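Local coordinates for protein FdhC (Acinetobacter nosocomialis, PDB 5KTC) that probably transfers a 3-hydroxybutanoyl group from coenzyme A to the amino group of a dTDP-linked amino sugar, as a GNAT-superfamily N-acyltransferase, at residues Y64-F69 and V80-F85; F92-W97 and L114-G119. One frame throughout, in Å; residues are numbered along the deposited sequence. Where two conformers were deposited one is given.

Contact 1: Y64-F69 and V80-F85. With FUH ([[(2~{R},3~{S},5~{R})-5-[5-methyl-2,4-bis(oxidanylidene)pyrimidin-1-yl]-3-oxidanyl-oxolan-2-yl]methoxy-oxidanyl-phosphoryl] [(2~{R},3~{R},4~{S},5~{R},6~{R})-6-methyl-3,5-bis(oxidanyl)-4-[[(3~{R})-3-oxidanylbutanoyl]amino]oxan-2-yl] hydrogen phosphate), chain C.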
loop_
_atom_site.group_PDB
_atom_site.type_symbol
_atom_site.label_atom_id
_atom_site.label_comp_id
_atom_site.label_asym_id
_atom_site.label_seq_id
_atom_site.Cartn_x
_atom_site.Cartn_y
_atom_site.Cartn_z
ATOM N N TYR A 64 1.970 8.198 6.332
ATOM C CA TYR A 64 3.061 7.264 6.304
ATOM C C TYR A 64 3.218 6.707 4.925
ATOM O O TYR A 64 2.269 6.128 4.380
ATOM C CB TYR A 64 2.803 6.130 7.300
ATOM C CG TYR A 64 2.656 6.641 8.698
ATOM C CD1 TYR A 64 3.777 7.078 9.425
ATOM C CD2 TYR A 64 1.418 6.788 9.289
ATOM C CE1 TYR A 64 3.627 7.613 10.703
ATOM C CE2 TYR A 64 1.281 7.306 10.593
ATOM C CZ TYR A 64 2.396 7.729 11.283
ATOM O OH TYR A 64 2.297 8.261 12.563
ATOM N N TYR A 65 4.390 6.889 4.357
ATOM C CA TYR A 65 4.693 6.590 2.955
ATOM C C TYR A 65 5.886 5.666 2.941
ATOM O O TYR A 65 6.859 5.953 3.636
ATOM C CB TYR A 65 5.069 7.882 2.271
ATOM C CG TYR A 65 5.218 7.934 0.803
ATOM C CD1 TYR A 65 4.785 6.933 -0.038
ATOM C CD2 TYR A 65 5.776 9.066 0.222
ATOM C CE1 TYR A 65 4.904 7.060 -1.423
ATOM C CE2 TYR A 65 5.899 9.206 -1.157
ATOM C CZ TYR A 65 5.461 8.200 -1.981
ATOM O OH TYR A 65 5.591 8.307 -3.400
ATOM N N PHE A 66 5.784 4.550 2.224
ATOM C CA PHE A 66 6.764 3.470 2.239
ATOM C C PHE A 66 7.304 3.111 0.863
ATOM O O PHE A 66 6.586 3.156 -0.129
ATOM C CB PHE A 66 6.163 2.181 2.837
ATOM C CG PHE A 66 5.625 2.347 4.240
ATOM C CD1 PHE A 66 4.363 2.812 4.444
ATOM C CD2 PHE A 66 6.374 1.976 5.326
ATOM C CE1 PHE A 66 3.836 2.996 5.699
ATOM C CE2 PHE A 66 5.899 2.148 6.606
ATOM C CZ PHE A 66 4.608 2.649 6.813
ATOM N N ILE A 67 8.587 2.769 0.836
ATOM C CA ILE A 67 9.165 2.029 -0.273
ATOM C C ILE A 67 8.928 0.531 0.026
ATOM O O ILE A 67 9.079 0.126 1.176
ATOM C CB ILE A 67 10.673 2.259 -0.425
ATOM C CG1 ILE A 67 10.987 3.745 -0.516
ATOM C CG2 ILE A 67 11.199 1.483 -1.607
ATOM C CD1 ILE A 67 10.351 4.476 -1.693
ATOM N N ILE A 68 8.528 -0.188 -1.017
ATOM C CA ILE A 68 8.353 -1.612 -0.992
ATOM C C ILE A 68 9.645 -2.211 -1.547
ATOM O O ILE A 68 10.087 -1.803 -2.638
ATOM C CB ILE A 68 7.165 -2.080 -1.832
ATOM C CG1 ILE A 68 5.842 -1.381 -1.435
ATOM C CG2 ILE A 68 7.047 -3.602 -1.698
ATOM C CD1 ILE A 68 4.686 -1.679 -2.386
ATOM N N PHE A 69 10.209 -3.191 -0.842
ATOM C CA PHE A 69 11.481 -3.838 -1.212
ATOM C C PHE A 69 11.259 -5.320 -1.408
ATOM O O PHE A 69 10.422 -5.872 -0.737
ATOM C CB PHE A 69 12.538 -3.681 -0.108
ATOM C CG PHE A 69 13.240 -2.368 -0.130
ATOM C CD1 PHE A 69 12.714 -1.252 0.589
ATOM C CD2 PHE A 69 14.432 -2.229 -0.866
ATOM C CE1 PHE A 69 13.386 -0.026 0.550
ATOM C CE2 PHE A 69 15.074 -1.005 -0.904
ATOM C CZ PHE A 69 14.551 0.091 -0.197
ATOM N N VAL A 80 3.975 2.560 -1.467
ATOM C CA VAL A 80 2.587 2.539 -0.983
ATOM C C VAL A 80 2.441 3.540 0.115
ATOM O O VAL A 80 3.434 3.851 0.802
ATOM C CB VAL A 80 2.128 1.106 -0.553
ATOM C CG1 VAL A 80 2.830 0.675 0.740
ATOM C CG2 VAL A 80 0.605 1.029 -0.430
ATOM N N ARG A 81 1.244 4.049 0.280
ATOM C CA ARG A 81 1.016 5.183 1.255
ATOM C C ARG A 81 -0.283 5.081 1.999
ATOM O O ARG A 81 -1.302 4.727 1.416
ATOM C CB ARG A 81 1.034 6.489 0.474
ATOM C CG ARG A 81 1.127 7.784 1.260
ATOM C CD ARG A 81 1.571 8.970 0.370
ATOM N NE ARG A 81 0.600 9.216 -0.676
ATOM C CZ ARG A 81 -0.259 10.242 -0.859
ATOM N NH1 ARG A 81 -0.311 11.339 -0.109
ATOM N NH2 ARG A 81 -1.076 10.151 -1.892
ATOM N N LEU A 82 -0.241 5.449 3.292
ATOM C CA LEU A 82 -1.373 5.686 4.141
ATOM C C LEU A 82 -1.487 7.160 4.433
ATOM O O LEU A 82 -0.511 7.799 4.780
ATOM C CB LEU A 82 -1.263 4.992 5.485
ATOM C CG LEU A 82 -1.371 3.476 5.414
ATOM C CD1 LEU A 82 -0.154 2.861 4.732
ATOM C CD2 LEU A 82 -1.519 2.985 6.813
ATOM N N TYR A 83 -2.673 7.711 4.232
ATOM C CA TYR A 83 -2.836 9.177 4.225
ATOM C C TYR A 83 -4.324 9.542 4.493
ATOM O O TYR A 83 -5.240 8.688 4.482
ATOM C CB TYR A 83 -2.271 9.737 2.864
ATOM C CG TYR A 83 -3.070 9.374 1.607
ATOM C CD1 TYR A 83 -3.007 8.119 1.052
ATOM C CD2 TYR A 83 -3.895 10.346 0.936
ATOM C CE1 TYR A 83 -3.726 7.808 -0.096
ATOM C CE2 TYR A 83 -4.587 10.051 -0.230
ATOM C CZ TYR A 83 -4.538 8.772 -0.745
ATOM O OH TYR A 83 -5.178 8.430 -1.920
ATOM N N ASP A 84 -4.551 10.830 4.775
ATOM C CA ASP A 84 -5.874 11.422 4.845
ATOM C C ASP A 84 -6.749 10.751 5.884
ATOM O O ASP A 84 -7.715 10.047 5.557
ATOM C CB ASP A 84 -6.531 11.367 3.459
ATOM C CG ASP A 84 -7.788 12.252 3.339
ATOM O OD1 ASP A 84 -8.013 13.101 4.226
ATOM O OD2 ASP A 84 -8.484 12.107 2.299
ATOM N N PHE A 85 -6.329 10.938 7.132
ATOM C CA PHE A 85 -6.912 10.307 8.317
ATOM C C PHE A 85 -8.122 11.078 8.869
ATOM O O PHE A 85 -8.054 12.293 8.968
ATOM C CB PHE A 85 -5.840 10.272 9.401
ATOM C CG PHE A 85 -4.562 9.502 9.021
ATOM C CD1 PHE A 85 -4.508 8.636 7.946
ATOM C CD2 PHE A 85 -3.456 9.629 9.786
ATOM C CE1 PHE A 85 -3.344 7.913 7.660
ATOM C CE2 PHE A 85 -2.281 8.928 9.532
ATOM C CZ PHE A 85 -2.217 8.079 8.445
HETATM O O1 FUH C . -3.455 3.635 -5.215
HETATM C C1 FUH C . -4.655 3.833 -5.060
HETATM C C2 FUH C . -5.533 2.922 -4.267
HETATM C C3 FUH C . -4.983 1.522 -4.180
HETATM O O2 FUH C . -5.469 0.694 -5.267
HETATM C C4 FUH C . -5.437 0.849 -2.910
HETATM N N1 FUH C . -5.292 4.955 -5.582
HETATM C C5 FUH C . -4.500 6.084 -6.083
HETATM C C6 FUH C . -5.036 6.589 -7.435
HETATM O O3 FUH C . -6.350 6.905 -7.258
HETATM C C7 FUH C . -4.389 7.871 -7.906
HETATM C C8 FUH C . -5.101 8.551 -9.100
HETATM O O4 FUH C . -4.364 8.841 -6.844
HETATM C C9 FUH C . -4.537 7.213 -5.069
HETATM O O5 FUH C . -3.859 6.865 -3.852
HETATM C C10 FUH C . -3.812 8.385 -5.597
HETATM O O6 FUH C . -2.458 7.997 -5.778
HETATM P P1 FUH C . -1.319 9.043 -6.045
HETATM O O7 FUH C . -1.244 9.455 -7.468
HETATM O O8 FUH C . -0.050 8.308 -5.613
HETATM O O9 FUH C . -1.368 10.231 -4.987
HETATM P P2 FUH C . -2.215 11.588 -4.942
HETATM O O10 FUH C . -2.857 11.652 -3.599
HETATM O O11 FUH C . -3.197 11.533 -6.104
HETATM O O12 FUH C . -1.037 12.614 -5.111
HETATM C C11 FUH C . -1.188 13.956 -4.639
HETATM C C12 FUH C . -0.314 14.849 -5.483
HETATM C C13 FUH C . -0.435 14.586 -6.999
HETATM O O13 FUH C . -0.294 15.794 -7.766
HETATM C C14 FUH C . 0.777 13.732 -7.344
HETATM C C15 FUH C . 1.785 14.235 -6.339
HETATM O O14 FUH C . 1.061 14.638 -5.149
HETATM N N2 FUH C . 2.751 13.244 -5.817
HETATM C C16 FUH C . 2.337 12.190 -5.059
HETATM C C17 FUH C . 3.272 11.305 -4.520
HETATM C C18 FUH C . 2.862 10.129 -3.659
HETATM C C19 FUH C . 4.646 11.539 -4.831
HETATM O O15 FUH C . 5.553 10.769 -4.309
HETATM N N3 FUH C . 5.026 12.584 -5.579
HETATM C C20 FUH C . 4.091 13.433 -6.018
HETATM O O16 FUH C . 4.469 14.446 -6.777
#
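V80 pairs with F66 through two backbone hydrogen bonds, F66 N to V80 O at 2.8 Å and V80 N to F66 O at 3.0 Å. The carbonyl oxygen V80 O also lies in plane at the edges of the Y65 and F66 rings, while I68 brings its CD1 up to V80 CB. In R81, the non-hydrogen-bonded partner of Y65, the chain runs extended through chi1 and chi2 (162°), which carries CD over one face of the Y65 ring, 4.0 Å from the centroid in a CH-pi contact. A bend at chi3 (62°) turns NE out of the line of the chain; beyond it NH2 reaches phosphate oxygen O10 of FUH at 2.9 Å, while thymine methyl C18 lies over a guanidinium face. NE bonds S96 OG and NH1 makes a salt bridge with E63, so each guanidinium nitrogen has a partner and the group's rotation is fixed. The Y65 hydroxyl donates to thymine O15 at 2.6 Å. The segments are the arms of the antiparallel hairpin 63-70/75-86 in the mixed GNAT sheet: Y65 and R81 share the face that meets the nucleotide, and Y64, F66, V80 and L82 the other. L82 exchanges two backbone bonds with Y64 and sets CD1 4.1 Å from F66 CE1. Y83 holds R81 NH2 over the centre of its ring, and its OH shares a 2.8 Å hydrogen bond with sugar hydroxyl O5. F85 crosses Y64 at about a right angle, with Y64 CD2 in plane at the F85 ring edge, 3.9 Å from CZ.

Contact 2: F92-W97 and L114-G119. With FUH ([[(2~{R},3~{S},5~{R})-5-[5-methyl-2,4-bis(oxidanylidene)pyrimidin-1-yl]-3-oxidanyl-oxolan-2-yl]methoxy-oxidanyl-phosphoryl] [(2~{R},3~{R},4~{S},5~{R},6~{R})-6-methyl-3,5-bis(oxidanyl)-4-[[(3~{R})-3-oxidanylbutanoyl]amino]oxan-2-yl] hydrogen phosphate), chain C.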
loop_
_atom_site.group_PDB
_atom_site.type_symbol
_atom_site.label_atom_id
_atom_site.label_comp_id
_atom_site.label_asym_id
_atom_site.label_seq_id
_atom_site.Cartn_x
_atom_site.Cartn_y
_atom_site.Cartn_z
ATOM N N PHE A 92 -8.563 5.626 7.611
ATOM C CA PHE A 92 -7.373 6.036 6.868
ATOM C C PHE A 92 -7.609 5.733 5.409
ATOM O O PHE A 92 -8.320 4.833 5.112
ATOM C CB PHE A 92 -6.065 5.354 7.354
ATOM C CG PHE A 92 -5.969 3.885 7.056
ATOM C CD1 PHE A 92 -6.591 2.936 7.870
ATOM C CD2 PHE A 92 -5.236 3.429 5.973
ATOM C CE1 PHE A 92 -6.511 1.583 7.588
ATOM C CE2 PHE A 92 -5.165 2.069 5.698
ATOM C CZ PHE A 92 -5.774 1.150 6.522
ATOM N N CYS A 93 -7.034 6.544 4.530
ATOM C CA CYS A 93 -6.931 6.191 3.118
ATOM C C CYS A 93 -5.584 5.481 2.816
ATOM O O CYS A 93 -4.579 5.698 3.501
ATOM C CB CYS A 93 -7.052 7.430 2.215
ATOM S SG CYS A 93 -8.656 8.309 2.468
ATOM N N TRP A 94 -5.566 4.691 1.754
ATOM C CA TRP A 94 -4.311 4.198 1.236
ATOM C C TRP A 94 -4.335 4.171 -0.286
ATOM O O TRP A 94 -5.395 4.250 -0.942
ATOM C CB TRP A 94 -3.913 2.838 1.813
ATOM C CG TRP A 94 -4.585 1.602 1.323
ATOM C CD1 TRP A 94 -5.804 1.122 1.682
ATOM C CD2 TRP A 94 -4.009 0.622 0.435
ATOM N NE1 TRP A 94 -6.030 -0.095 1.052
ATOM C CE2 TRP A 94 -4.919 -0.440 0.329
ATOM C CE3 TRP A 94 -2.790 0.538 -0.250
ATOM C CZ2 TRP A 94 -4.659 -1.583 -0.461
ATOM C CZ3 TRP A 94 -2.519 -0.620 -1.018
ATOM C CH2 TRP A 94 -3.453 -1.648 -1.123
ATOM N N GLY A 95 -3.145 4.110 -0.817
ATOM C CA GLY A 95 -2.949 4.226 -2.245
ATOM C C GLY A 95 -1.516 4.543 -2.572
ATOM O O GLY A 95 -0.582 4.008 -1.930
ATOM N N SER A 96 -1.307 5.397 -3.576
ATOM C CA SER A 96 0.015 5.531 -4.191
ATOM C C SER A 96 0.713 4.178 -4.413
ATOM O O SER A 96 1.931 4.021 -4.158
ATOM C CB SER A 96 0.926 6.514 -3.453
ATOM O OG SER A 96 0.324 7.764 -3.178
ATOM N N TRP A 97 -0.063 3.213 -4.872
ATOM C CA TRP A 97 0.310 1.803 -4.736
ATOM C C TRP A 97 0.832 1.396 -6.095
ATOM O O TRP A 97 0.056 1.300 -7.082
ATOM C CB TRP A 97 -0.879 0.983 -4.404
ATOM C CG TRP A 97 -0.606 -0.461 -4.092
ATOM C CD1 TRP A 97 0.486 -0.993 -3.480
ATOM C CD2 TRP A 97 -1.508 -1.543 -4.343
ATOM N NE1 TRP A 97 0.307 -2.362 -3.334
ATOM C CE2 TRP A 97 -0.910 -2.714 -3.836
ATOM C CE3 TRP A 97 -2.768 -1.628 -4.955
ATOM C CZ2 TRP A 97 -1.496 -3.957 -3.949
ATOM C CZ3 TRP A 97 -3.381 -2.887 -5.066
ATOM C CH2 TRP A 97 -2.740 -4.034 -4.528
ATOM N N LEU A 114 0.203 -5.755 4.450
ATOM C CA LEU A 114 1.022 -5.064 5.374
ATOM C C LEU A 114 0.440 -3.695 5.569
ATOM O O LEU A 114 0.506 -3.148 6.673
ATOM C CB LEU A 114 2.451 -4.998 4.878
ATOM C CG LEU A 114 3.264 -6.312 4.935
ATOM C CD1 LEU A 114 4.619 -6.107 4.257
ATOM C CD2 LEU A 114 3.410 -6.832 6.361
ATOM N N VAL A 115 -0.119 -3.122 4.520
ATOM C CA VAL A 115 -0.874 -1.828 4.717
ATOM C C VAL A 115 -1.929 -1.951 5.783
ATOM O O VAL A 115 -2.051 -1.068 6.651
ATOM C CB VAL A 115 -1.497 -1.285 3.430
ATOM C CG1 VAL A 115 -2.593 -0.231 3.721
ATOM C CG2 VAL A 115 -0.404 -0.815 2.479
ATOM N N TYR A 116 -2.749 -3.001 5.673
ATOM C CA TYR A 116 -3.803 -3.186 6.645
ATOM C C TYR A 116 -3.263 -3.506 8.049
ATOM O O TYR A 116 -3.872 -3.085 9.023
ATOM C CB TYR A 116 -4.794 -4.272 6.150
ATOM C CG TYR A 116 -5.511 -3.868 4.888
ATOM C CD1 TYR A 116 -6.134 -2.602 4.780
ATOM C CD2 TYR A 116 -5.652 -4.722 3.811
ATOM C CE1 TYR A 116 -6.847 -2.235 3.672
ATOM C CE2 TYR A 116 -6.315 -4.329 2.669
ATOM C CZ TYR A 116 -6.929 -3.093 2.612
ATOM O OH TYR A 116 -7.598 -2.652 1.499
ATOM N N GLU A 117 -2.165 -4.240 8.156
ATOM C CA GLU A 117 -1.458 -4.474 9.450
ATOM C C GLU A 117 -1.105 -3.074 10.048
ATOM O O GLU A 117 -1.370 -2.767 11.215
ATOM C CB GLU A 117 -0.201 -5.392 9.204
ATOM C CG GLU A 117 0.282 -6.340 10.321
ATOM C CD GLU A 117 1.567 -7.160 9.990
ATOM O OE1 GLU A 117 2.596 -6.818 10.612
ATOM O OE2 GLU A 117 1.595 -8.135 9.156
ATOM N N ALA A 118 -0.518 -2.222 9.214
ATOM C CA ALA A 118 -0.078 -0.906 9.694
ATOM C C ALA A 118 -1.240 -0.073 10.165
ATOM O O ALA A 118 -1.225 0.537 11.275
ATOM C CB ALA A 118 0.693 -0.195 8.625
ATOM N N GLY A 119 -2.281 -0.030 9.343
ATOM C CA GLY A 119 -3.401 0.836 9.615
ATOM C C GLY A 119 -4.251 0.361 10.747
ATOM O O GLY A 119 -4.563 1.117 11.611
HETATM O O1 FUH C . -3.455 3.635 -5.215
HETATM C C1 FUH C . -4.655 3.833 -5.060
HETATM C C2 FUH C . -5.533 2.922 -4.267
HETATM C C3 FUH C . -4.983 1.522 -4.180
HETATM O O2 FUH C . -5.469 0.694 -5.267
HETATM C C4 FUH C . -5.437 0.849 -2.910
HETATM N N1 FUH C . -5.292 4.955 -5.582
HETATM C C5 FUH C . -4.500 6.084 -6.083
HETATM C C6 FUH C . -5.036 6.589 -7.435
HETATM O O3 FUH C . -6.350 6.905 -7.258
HETATM C C7 FUH C . -4.389 7.871 -7.906
HETATM C C8 FUH C . -5.101 8.551 -9.100
HETATM O O4 FUH C . -4.364 8.841 -6.844
HETATM C C9 FUH C . -4.537 7.213 -5.069
HETATM O O5 FUH C . -3.859 6.865 -3.852
HETATM C C10 FUH C . -3.812 8.385 -5.597
HETATM O O6 FUH C . -2.458 7.997 -5.778
HETATM P P1 FUH C . -1.319 9.043 -6.045
HETATM O O7 FUH C . -1.244 9.455 -7.468
HETATM O O8 FUH C . -0.050 8.308 -5.613
HETATM O O9 FUH C . -1.368 10.231 -4.987
HETATM P P2 FUH C . -2.215 11.588 -4.942
HETATM O O10 FUH C . -2.857 11.652 -3.599
HETATM O O11 FUH C . -3.197 11.533 -6.104
HETATM O O12 FUH C . -1.037 12.614 -5.111
HETATM C C11 FUH C . -1.188 13.956 -4.639
HETATM C C12 FUH C . -0.314 14.849 -5.483
HETATM C C13 FUH C . -0.435 14.586 -6.999
HETATM O O13 FUH C . -0.294 15.794 -7.766
HETATM C C14 FUH C . 0.777 13.732 -7.344
HETATM C C15 FUH C . 1.785 14.235 -6.339
HETATM O O14 FUH C . 1.061 14.638 -5.149
HETATM N N2 FUH C . 2.751 13.244 -5.817
HETATM C C16 FUH C . 2.337 12.190 -5.059
HETATM C C17 FUH C . 3.272 11.305 -4.520
HETATM C C18 FUH C . 2.862 10.129 -3.659
HETATM C C19 FUH C . 4.646 11.539 -4.831
HETATM O O15 FUH C . 5.553 10.769 -4.309
HETATM N N3 FUH C . 5.026 12.584 -5.579
HETATM C C20 FUH C . 4.091 13.433 -6.018
HETATM O O16 FUH C . 4.469 14.446 -6.777
#
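W94 and F92 face V115, Y116 and G119 where strand 92-97 and helix 114-119 run nearly antiparallel, their axes at 155° and 10.4 Å apart at closest approach. V115 CG1 presses on one face of the W94 indole in a CH-pi contact, 3.6 Å from CG. On the opposite face rests C4 of FUH, the methyl end of the hydroxybutanoyl group, 3.5 Å from W94 CE2. W94 CG lies between the backbone N and the carbonyl carbon (chi1 76°), with the indole set between V115 and C4. Its pyrrole nitrogen NE1 donates to Y116 OH at 3.0 Å, bent to 142°, the hydroxyl lying somewhat out of the indole plane. This bond satisfies a buried N-H and, with the two covered faces, limits the indole's rotation. F92 lays a ring face on G119 CA, 4.1 Å from the centroid, and meets V115 CG1 and Y116 CD1 at its edge. Farther along the strand, S96 N donates to sugar hydroxyl O5 of FUH at 3.0 Å and S96 OG makes a short bond to phosphate O8; W97 N makes a weak one to acyl carbonyl O1 at 3.4 Å. Adjacent amides turned to one ligand, with S96 in a left-handed conformation, are consistent with the bulge GNAT enzymes carry in this strand, and W97 O hydrogen-bonds coenzyme A. Strand 91-99 and helix 107-122 open a beta-alpha-beta crossover to the parallel neighbouring strand 127-133, whose F130 touches W94 and Y116; F162 of strand 157-163 stacks on Y116, and V80 of strand 75-86 packs against V115.

How the contacts relate
Contact 1 closes before contact 2 opens along the chain, and their centres lie about 6 Å apart near the middle of the molecule. They meet at strands 75-86 and 91-99, antiparallel neighbours in the mixed sheet, where Y83 O and C93 N (2.8 Å) and R81 N and G95 O (2.9 Å) are probable hydrogen bonds. V80 CG2 packs on W94 CE3 at 3.4 Å. The sheet thus continues from hairpin to crossover, and the product spans both: contact 1 meets the thymine, one phosphate and sugar hydroxyl O5; contact 2 meets the acyl group, the other phosphate and the same O5. W97 itself belongs to the coenzyme A site.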